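Local coordinates for protein HcgC (Methanococcus maripaludis S2, PDB 5O4J) that transfers a methyl group from S-adenosylmethionine to a carbon of a pyridinol substrate, probably on the biosynthetic route to the FeGP cofactor of [Fe]-hydrogenase, at residues F42-F48 with I104-I110; S55-Y59 with I80-I86; F126-L131 with L154-A158. All blocks are in the same frame, centred on the assembly; numbering follows the deposited sequence.

Contact 1: F42-F48 with I104-I110; sequences FKQAIVF and INPDLVI
Apolar side chains alternate between two layers. On one face Ala45 CB meets Leu108 CD2 at 3.8 Å, and Val47 CG2 lies 4.3 Å from Ile110 CB. On the other lie Ile46 and its bridge partner Val109; Ile46 (chi1 m, chi2 t) extends CD1 instead to Ile104 CG2 (3.7 Å) and Pro106 CG (3.8 Å), while Phe48 CE2 meets Val109 CG1 at 4.0 Å. The Phe42 ring takes Leu108 CB over its face, a CH-pi contact 4.0 Å from the centroid.

Strands 44-48 and 108-110 are parallel, axes 4.8 Å apart at closest approach and directions 10° apart. The register, Ala45-Leu108, Ile46-Val109 and Val47-Ile110 (CA-CA 4.6 to 5.0 Å), is fixed by Ile46 N to Leu108 O (2.9 Å), Ile110 N to Ile46 O (2.9 Å) and Phe48 N to Ile110 O (2.8 Å). This is the first-to-fourth strand junction of a Rossmann-like sheet, where the order reverses; the side chain of Phe48, ending strand 44-48, comes to about 4 Å from bound S-adenosylhomocysteine.

At the polar edge the chain turns a corner at Lys43 (phi/psi -81/-38), and Asp107 (chi1 p) receives Lys43 N on OD2 (2.8 Å) and Gln44 N on OD1 (2.9 Å). Leu108 N to Gln44 O (3.3 Å) is weak. Gln44, chi1 and chi2 both t, accepts Asn105 N on OE1 (2.7 Å), and its NE2 donates to Ser103 O and Glu67 OE2. Side-chain carboxylate and amide oxygens thus replace main-chain acceptors for Lys43 N, Gln44 N and Asn105 N where the ladder ends.

Contact 2: S55-Y59 with I80-I86; sequences SYIAY and ILFNDGI
The helix 54-60 that follows the S-adenosylhomocysteine-binding residues Tyr51, Leu52 and Ser53 is flanked here by the irregular segment 80-86, which leads into strand 87-90. Near the start of the helix Ser55, chi1 t and CB directed at the loop, donates from OG to Ile80 O at 2.8 Å; the CA atoms of Ser55 and Leu81 are 5.4 Å apart. Phe82 (chi1 m) lies alongside, with CD1 3.2 Å from Ser55 OG and CE1 3.8 Å from Tyr56 CB, at the edge of the Tyr56 ring.

In this Rossmann-like fold the helix is part of the connection between strands 42-48 and 65-72, and the loop links strand 65-72 to strand 87-90, at one edge of the sheet. Ile80 also lies about 4 Å, side chain to side chain, from Tyr51.

One helical turn on, Ile86 (chi1 m, chi2 t) inserts CD1 against Ala58 CB (3.8 Å), Tyr59 CB (3.9 Å) and Tyr59 N (3.4 Å), the last amide being bonded to Ser55 O at 3.1 Å. Residues 83-86 form a type I beta turn, and Asn83 (chi1 p) makes an Asx turn through Gly85 N to Asn83 OD1, 3.2 Å. Poorly ordered Asn83 brings ND2 to 3.3 Å from Tyr59 CE1, at the ring edge.

Contact 3: F126-L131 with L154-A158; sequences FNPKVL and LCVGA
Apolar contacts account for much of this join between the loop entering strand 130-134 and the loop entering its parallel neighbour, strand 159-167. Leu131 (chi1 t, chi2 p) points at segment 154-158 and sets CD2 3.9 Å from Val156 CG2 and 4.4 Å from Leu154 CD2. Val156, with chi1 m on an extended backbone, also places CG2 3.8 Å from Pro128 CD and CG1 3.3 Å from Phe126 O.

Backbone contacts come next. Pro128 and Gly157 have CA atoms 4.9 Å apart, and Gly157 CA gives a CA-H...O contact to Pro128 O at 3.3 Å, nearly straight at 169°. Ala158 N reaches the same Pro128 O in a weak hydrogen bond of 3.5 Å. Gly157 adopts phi 100° and psi 136°, and a beta carbon there would fall only 3.0 Å from Leu131 CB. Regular parallel pairing follows, the backbones of Lys129 and Leu131 both hydrogen-bonding to that of Lys159.

A single water bridges the segments, donating to Asn127 OD1 (2.9 Å) and accepting from Gly157 N (2.8 Å). Val156 O, 3.2 Å from Leu131 CD2, is buried without a polar partner. The loops thus meet largely through Leu131, Val156 and Pro128, with glycine allowing close backbone approach.

All three contacts belong to the Rossmann-like domain; contacts 1 and 3 reach its mixed sheet, while contact 2 joins a helix and a loop beside it. Contacts 1 and 3 have centres 10 Å apart and touch, because strands 108-111 and 130-134 are neighbours: Val109 N lies 3.0 Å from Val130 O, and Asp107 O 3.2 Å from Val130 N, both probable hydrogen bonds. Contact 2 sits 14 Å from contact 1 and 23 Å from contact 3, centre to centre. In sequence, both segments of contact 2 fall between those of contact 1, and contact 3 opens after both. Contact 1 thus joins the sheet's two halves, contact 2 lies near the S-adenosylhomocysteine site (Ile80 side chain about 7 Å from the ligand), and contact 3 joins the entries to strands 130-134 and 159-167.

Contact 1: F42-F48 with I104-I110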
loop_
_atom_site.group_PDB
_atom_site.type_symbol
_atom_site.label_atom_id
_atom_site.label_comp_id
_atom_site.label_asym_id
_atom_site.label_seq_id
_atom_site.Cartn_x
_atom_site.Cartn_y
_atom_site.Cartn_z
ATOM N N PHE A 42 16.125 15.242 40.540
ATOM C CA PHE A 42 15.143 16.301 40.700
ATOM C C PHE A 42 14.386 16.098 42.003
ATOM O O PHE A 42 14.173 14.967 42.446
ATOM C CB PHE A 42 14.147 16.322 39.525
ATOM C CG PHE A 42 14.789 16.555 38.186
ATOM C CD1 PHE A 42 14.979 17.844 37.700
ATOM C CD2 PHE A 42 15.217 15.490 37.420
ATOM C CE1 PHE A 42 15.581 18.053 36.467
ATOM C CE2 PHE A 42 15.819 15.694 36.188
ATOM C CZ PHE A 42 15.995 16.970 35.707
ATOM N N LYS A 43 13.958 17.211 42.601
ATOM C CA LYS A 43 13.194 17.145 43.839
ATOM C C LYS A 43 11.729 16.844 43.571
ATOM O O LYS A 43 11.098 16.091 44.324
ATOM C CB LYS A 43 13.327 18.463 44.608
ATOM C CG LYS A 43 14.663 18.622 45.318
ATOM C CD LYS A 43 14.837 20.029 45.878
ATOM C CE LYS A 43 16.069 20.129 46.766
ATOM N NZ LYS A 43 17.338 19.987 45.996
ATOM N N GLN A 44 11.170 17.414 42.505
ATOM C CA GLN A 44 9.746 17.263 42.236
ATOM C C GLN A 44 9.491 17.321 40.740
ATOM O O GLN A 44 9.749 18.343 40.097
ATOM C CB GLN A 44 8.952 18.348 42.954
ATOM C CG GLN A 44 7.454 18.252 42.747
ATOM C CD GLN A 44 6.721 19.398 43.394
ATOM O OE1 GLN A 44 6.707 20.509 42.873
ATOM N NE2 GLN A 44 6.130 19.140 44.553
ATOM N N ALA A 45 8.964 16.233 40.196
ATOM C CA ALA A 45 8.591 16.158 38.794
ATOM C C ALA A 45 7.077 16.171 38.685
ATOM O O ALA A 45 6.389 15.475 39.436
ATOM C CB ALA A 45 9.151 14.897 38.136
ATOM N N ILE A 46 6.560 16.973 37.760
ATOM C CA ILE A 46 5.136 16.991 37.447
ATOM C C ILE A 46 4.967 16.576 35.993
ATOM O O ILE A 46 5.595 17.151 35.096
ATOM C CB ILE A 46 4.505 18.367 37.718
ATOM C CG1 ILE A 46 4.504 18.612 39.229
ATOM C CG2 ILE A 46 3.082 18.428 37.148
ATOM C CD1 ILE A 46 3.721 19.821 39.696
ATOM N N VAL A 47 4.139 15.561 35.775
ATOM C CA VAL A 47 3.859 15.011 34.456
ATOM C C VAL A 47 2.387 15.255 34.161
ATOM O O VAL A 47 1.516 14.799 34.916
ATOM C CB VAL A 47 4.189 13.513 34.394
ATOM C CG1 VAL A 47 3.862 12.941 33.018
ATOM C CG2 VAL A 47 5.645 13.280 34.762
ATOM N N PHE A 48 2.109 15.972 33.071
ATOM C CA PHE A 48 0.741 16.218 32.627
ATOM C C PHE A 48 0.347 15.161 31.601
ATOM O O PHE A 48 1.038 14.980 30.591
ATOM C CB PHE A 48 0.596 17.614 32.018
ATOM C CG PHE A 48 0.748 18.731 33.005
ATOM C CD1 PHE A 48 -0.337 19.190 33.725
ATOM C CD2 PHE A 48 1.979 19.333 33.197
ATOM C CE1 PHE A 48 -0.199 20.220 34.635
ATOM C CE2 PHE A 48 2.121 20.366 34.103
ATOM C CZ PHE A 48 1.033 20.811 34.816
ATOM N N ILE A 104 3.861 22.967 45.558
ATOM C CA ILE A 104 4.036 22.704 44.131
ATOM C C ILE A 104 5.070 23.684 43.595
ATOM O O ILE A 104 4.800 24.883 43.461
ATOM C CB ILE A 104 2.712 22.804 43.362
ATOM C CG1 ILE A 104 1.740 21.712 43.838
ATOM C CG2 ILE A 104 2.951 22.705 41.852
ATOM C CD1 ILE A 104 2.275 20.286 43.713
ATOM N N ASN A 105 6.251 23.169 43.280
ATOM C CA ASN A 105 7.330 23.959 42.704
ATOM C C ASN A 105 8.264 23.010 41.967
ATOM O O ASN A 105 9.409 22.807 42.390
ATOM C CB ASN A 105 8.090 24.733 43.782
ATOM C CG ASN A 105 9.109 25.688 43.197
ATOM O OD1 ASN A 105 8.980 26.122 42.053
ATOM N ND2 ASN A 105 10.137 26.008 43.973
ATOM N N PRO A 106 7.810 22.407 40.871
ATOM C CA PRO A 106 8.594 21.338 40.239
ATOM C C PRO A 106 9.856 21.869 39.577
ATOM O O PRO A 106 9.866 22.956 38.995
ATOM C CB PRO A 106 7.626 20.763 39.203
ATOM C CG PRO A 106 6.727 21.905 38.868
ATOM C CD PRO A 106 6.552 22.670 40.152
ATOM N N ASP A 107 10.931 21.087 39.675
ATOM C CA ASP A 107 12.126 21.364 38.892
ATOM C C ASP A 107 12.180 20.544 37.609
ATOM O O ASP A 107 13.073 20.768 36.785
ATOM C CB ASP A 107 13.398 21.160 39.741
ATOM C CG ASP A 107 13.403 19.860 40.528
ATOM O OD1 ASP A 107 12.409 19.110 40.498
ATOM O OD2 ASP A 107 14.413 19.618 41.220
ATOM N N LEU A 108 11.230 19.632 37.406
ATOM C CA LEU A 108 11.064 18.918 36.144
ATOM C C LEU A 108 9.588 18.935 35.779
ATOM O O LEU A 108 8.747 18.500 36.569
ATOM C CB LEU A 108 11.573 17.479 36.243
ATOM C CG LEU A 108 11.263 16.545 35.067
ATOM C CD1 LEU A 108 11.882 17.041 33.764
ATOM C CD2 LEU A 108 11.715 15.124 35.379
ATOM N N VAL A 109 9.273 19.434 34.591
ATOM C CA VAL A 109 7.906 19.448 34.081
ATOM C C VAL A 109 7.905 18.712 32.749
ATOM O O VAL A 109 8.752 18.970 31.890
ATOM C CB VAL A 109 7.365 20.884 33.924
ATOM C CG1 VAL A 109 5.973 20.888 33.294
ATOM C CG2 VAL A 109 7.328 21.597 35.276
ATOM N N ILE A 110 6.967 17.786 32.586
ATOM C CA ILE A 110 6.808 17.052 31.339
ATOM C C ILE A 110 5.346 17.171 30.943
ATOM O O ILE A 110 4.464 16.756 31.704
ATOM C CB ILE A 110 7.217 15.573 31.464
ATOM C CG1 ILE A 110 8.671 15.482 31.951
ATOM C CG2 ILE A 110 7.037 14.861 30.129
ATOM C CD1 ILE A 110 9.189 14.068 32.126
#

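Contact 2: S55-Y59 with I80-I86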
loop_
_atom_site.group_PDB
_atom_site.type_symbol
_atom_site.label_atom_id
_atom_site.label_comp_id
_atom_site.label_asym_id
_atom_site.label_seq_id
_atom_site.Cartn_x
_atom_site.Cartn_y
_atom_site.Cartn_z
ATOM N N SER A 55 1.575 7.186 32.536
ATOM C CA SER A 55 1.659 6.356 33.731
ATOM C C SER A 55 3.047 5.733 33.874
ATOM O O SER A 55 3.679 5.818 34.938
ATOM C CB SER A 55 0.562 5.282 33.687
ATOM O OG SER A 55 0.649 4.426 34.801
ATOM N N TYR A 56 3.540 5.096 32.809
ATOM C CA TYR A 56 4.848 4.456 32.891
ATOM C C TYR A 56 5.975 5.480 32.903
ATOM O O TYR A 56 6.975 5.304 33.609
ATOM C CB TYR A 56 5.061 3.481 31.736
ATOM C CG TYR A 56 6.404 2.822 31.890
ATOM C CD1 TYR A 56 6.616 1.877 32.879
ATOM C CD2 TYR A 56 7.475 3.180 31.089
ATOM C CE1 TYR A 56 7.855 1.291 33.054
ATOM C CE2 TYR A 56 8.720 2.597 31.255
ATOM C CZ TYR A 56 8.902 1.651 32.238
ATOM O OH TYR A 56 10.137 1.064 32.415
ATOM N N ILE A 57 5.847 6.545 32.120
ATOM C CA ILE A 57 6.890 7.568 32.116
ATOM C C ILE A 57 7.069 8.139 33.517
ATOM O O ILE A 57 8.195 8.305 34.002
ATOM C CB ILE A 57 6.569 8.656 31.080
ATOM C CG1 ILE A 57 6.838 8.106 29.685
ATOM C CG2 ILE A 57 7.383 9.925 31.332
ATOM C CD1 ILE A 57 6.340 8.974 28.563
ATOM N N ALA A 58 5.959 8.445 34.188
ATOM C CA ALA A 58 6.045 8.925 35.563
ATOM C C ALA A 58 6.718 7.896 36.464
ATOM O O ALA A 58 7.566 8.246 37.294
ATOM C CB ALA A 58 4.650 9.262 36.085
ATOM N N TYR A 59 6.353 6.622 36.321
ATOM C CA TYR A 59 7.004 5.579 37.107
ATOM C C TYR A 59 8.508 5.557 36.846
ATOM O O TYR A 59 9.305 5.391 37.775
ATOM C CB TYR A 59 6.388 4.213 36.807
ATOM C CG TYR A 59 6.883 3.148 37.749
ATOM C CD1 TYR A 59 6.357 3.066 39.033
ATOM C CD2 TYR A 59 7.867 2.243 37.384
ATOM C CE1 TYR A 59 6.785 2.116 39.926
ATOM C CE2 TYR A 59 8.308 1.277 38.281
ATOM C CZ TYR A 59 7.759 1.223 39.549
ATOM O OH TYR A 59 8.179 0.276 40.456
ATOM N N ILE A 80 -5.362 4.569 36.362
ATOM C CA ILE A 80 -4.384 4.081 35.392
ATOM C C ILE A 80 -2.951 4.106 35.919
ATOM O O ILE A 80 -2.024 3.773 35.168
ATOM C CB ILE A 80 -4.499 4.848 34.056
ATOM C CG1 ILE A 80 -4.049 3.952 32.892
ATOM C CG2 ILE A 80 -3.681 6.145 34.051
ATOM C CD1 ILE A 80 -4.546 4.415 31.526
ATOM N N LEU A 81 -2.727 4.518 37.165
ATOM C CA LEU A 81 -1.375 4.466 37.712
ATOM C C LEU A 81 -1.017 3.057 38.177
ATOM O O LEU A 81 -1.874 2.276 38.600
ATOM C CB LEU A 81 -1.207 5.438 38.882
ATOM C CG LEU A 81 -1.586 6.901 38.644
ATOM C CD1 LEU A 81 -1.161 7.733 39.843
ATOM C CD2 LEU A 81 -1.000 7.443 37.353
ATOM N N PHE A 82 0.279 2.743 38.098
ATOM C CA PHE A 82 0.751 1.406 38.456
ATOM C C PHE A 82 0.654 1.167 39.958
ATOM O O PHE A 82 0.155 0.124 40.396
ATOM C CB PHE A 82 2.194 1.206 37.987
ATOM C CG PHE A 82 2.331 0.983 36.507
ATOM C CD1 PHE A 82 2.561 2.048 35.651
ATOM C CD2 PHE A 82 2.250 -0.292 35.974
ATOM C CE1 PHE A 82 2.694 1.847 34.291
ATOM C CE2 PHE A 82 2.385 -0.500 34.612
ATOM C CZ PHE A 82 2.609 0.573 33.769
ATOM N N ASN A 83 1.144 2.107 40.764
ATOM C CA ASN A 83 1.145 1.935 42.210
ATOM C C ASN A 83 1.093 3.300 42.884
ATOM O O ASN A 83 0.962 4.343 42.234
ATOM C CB ASN A 83 2.363 1.125 42.672
ATOM C CG ASN A 83 3.682 1.773 42.297
ATOM O OD1 ASN A 83 3.750 2.967 42.005
ATOM N ND2 ASN A 83 4.746 0.979 42.308
ATOM N N ASP A 84 1.216 3.278 44.211
ATOM C CA ASP A 84 1.105 4.461 45.052
ATOM C C ASP A 84 2.358 5.328 45.062
ATOM O O ASP A 84 2.308 6.439 45.600
ATOM C CB ASP A 84 0.769 4.042 46.485
ATOM C CG ASP A 84 -0.604 3.403 46.599
ATOM O OD1 ASP A 84 -1.542 3.884 45.931
ATOM O OD2 ASP A 84 -0.744 2.422 47.361
ATOM N N GLY A 85 3.481 4.862 44.510
ATOM C CA GLY A 85 4.668 5.699 44.515
ATOM C C GLY A 85 4.516 6.974 43.709
ATOM O O GLY A 85 5.314 7.903 43.875
ATOM N N ILE A 86 3.512 7.039 42.838
ATOM C CA ILE A 86 3.196 8.238 42.069
ATOM C C ILE A 86 1.981 8.904 42.690
ATOM O O ILE A 86 0.969 8.243 42.943
ATOM C CB ILE A 86 2.945 7.925 40.582
ATOM C CG1 ILE A 86 4.190 7.315 39.936
ATOM C CG2 ILE A 86 2.490 9.177 39.833
ATOM C CD1 ILE A 86 3.889 6.603 38.641
#

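Contact 3: F126-L131 with L154-A158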
loop_
_atom_site.group_PDB
_atom_site.type_symbol
_atom_site.label_atom_id
_atom_site.label_comp_id
_atom_site.label_asym_id
_atom_site.label_seq_id
_atom_site.Cartn_x
_atom_site.Cartn_y
_atom_site.Cartn_z
ATOM N N PHE A 126 5.180 27.625 35.970
ATOM C CA PHE A 126 6.281 26.876 36.552
ATOM C C PHE A 126 7.613 27.495 36.151
ATOM O O PHE A 126 7.712 28.261 35.187
ATOM C CB PHE A 126 6.215 25.406 36.115
ATOM C CG PHE A 126 4.896 24.765 36.413
ATOM C CD1 PHE A 126 4.561 24.421 37.714
ATOM C CD2 PHE A 126 3.977 24.534 35.403
ATOM C CE1 PHE A 126 3.341 23.842 38.000
ATOM C CE2 PHE A 126 2.752 23.959 35.684
ATOM C CZ PHE A 126 2.433 23.612 36.984
ATOM N N ASN A 127 8.649 27.139 36.907
ATOM C CA ASN A 127 10.014 27.598 36.652
ATOM C C ASN A 127 10.947 26.429 36.924
ATOM O O ASN A 127 11.733 26.439 37.880
ATOM C CB ASN A 127 10.360 28.806 37.527
ATOM C CG ASN A 127 11.745 29.363 37.238
ATOM O OD1 ASN A 127 12.243 29.279 36.115
ATOM N ND2 ASN A 127 12.382 29.922 38.261
ATOM N N PRO A 128 10.883 25.393 36.097
ATOM C CA PRO A 128 11.675 24.190 36.343
ATOM C C PRO A 128 13.087 24.321 35.784
ATOM O O PRO A 128 13.404 25.224 35.010
ATOM C CB PRO A 128 10.890 23.106 35.592
ATOM C CG PRO A 128 10.311 23.834 34.424
ATOM C CD PRO A 128 10.040 25.257 34.893
ATOM N N LYS A 129 13.937 23.395 36.214
ATOM C CA LYS A 129 15.238 23.233 35.581
ATOM C C LYS A 129 15.082 22.707 34.164
ATOM O O LYS A 129 15.763 23.167 33.244
ATOM C CB LYS A 129 16.087 22.275 36.414
ATOM C CG LYS A 129 16.478 22.833 37.766
ATOM C CD LYS A 129 17.192 21.788 38.598
ATOM C CE LYS A 129 17.533 22.321 39.979
ATOM N NZ LYS A 129 17.911 21.225 40.910
ATOM N N VAL A 130 14.164 21.764 33.971
ATOM C CA VAL A 130 13.978 21.078 32.698
ATOM C C VAL A 130 12.492 21.048 32.368
ATOM O O VAL A 130 11.662 20.755 33.236
ATOM C CB VAL A 130 14.556 19.652 32.739
ATOM C CG1 VAL A 130 14.242 18.885 31.459
ATOM C CG2 VAL A 130 16.061 19.720 32.973
ATOM N N LEU A 131 12.165 21.383 31.124
ATOM C CA LEU A 131 10.825 21.253 30.576
ATOM C C LEU A 131 10.897 20.350 29.355
ATOM O O LEU A 131 11.714 20.585 28.462
ATOM C CB LEU A 131 10.258 22.619 30.182
ATOM C CG LEU A 131 8.955 22.593 29.376
ATOM C CD1 LEU A 131 7.825 22.068 30.234
ATOM C CD2 LEU A 131 8.631 23.976 28.835
ATOM N N LEU A 154 6.685 25.660 24.978
ATOM C CA LEU A 154 8.087 25.629 25.399
ATOM C C LEU A 154 8.516 27.004 25.906
ATOM O O LEU A 154 9.422 27.643 25.375
ATOM C CB LEU A 154 8.970 25.176 24.247
ATOM C CG LEU A 154 8.806 23.732 23.807
ATOM C CD1 LEU A 154 9.261 23.609 22.365
ATOM C CD2 LEU A 154 9.599 22.816 24.733
ATOM N N CYS A 155 7.853 27.450 26.967
ATOM C CA CYS A 155 7.987 28.830 27.418
ATOM C C CYS A 155 8.664 28.982 28.773
ATOM O O CYS A 155 8.825 30.115 29.237
ATOM C CB CYS A 155 6.609 29.502 27.454
ATOM S SG CYS A 155 5.363 28.608 28.381
ATOM N N VAL A 156 9.049 27.890 29.431
ATOM C CA VAL A 156 9.753 27.948 30.707
ATOM C C VAL A 156 10.822 26.864 30.713
ATOM O O VAL A 156 10.865 25.999 29.839
ATOM C CB VAL A 156 8.802 27.778 31.912
ATOM C CG1 VAL A 156 7.800 28.929 31.954
ATOM C CG2 VAL A 156 8.087 26.440 31.856
ATOM N N GLY A 157 11.693 26.920 31.718
ATOM C CA GLY A 157 12.729 25.916 31.867
ATOM C C GLY A 157 14.096 26.343 31.363
ATOM O O GLY A 157 14.217 26.933 30.285
ATOM N N ALA A 158 15.139 26.040 32.137
ATOM C CA ALA A 158 16.500 26.360 31.716
ATOM C C ALA A 158 16.940 25.472 30.557
ATOM O O ALA A 158 17.696 25.903 29.678
ATOM C CB ALA A 158 17.459 26.203 32.894
HETATM O O HOH W 1 11.704 29.223 33.283
#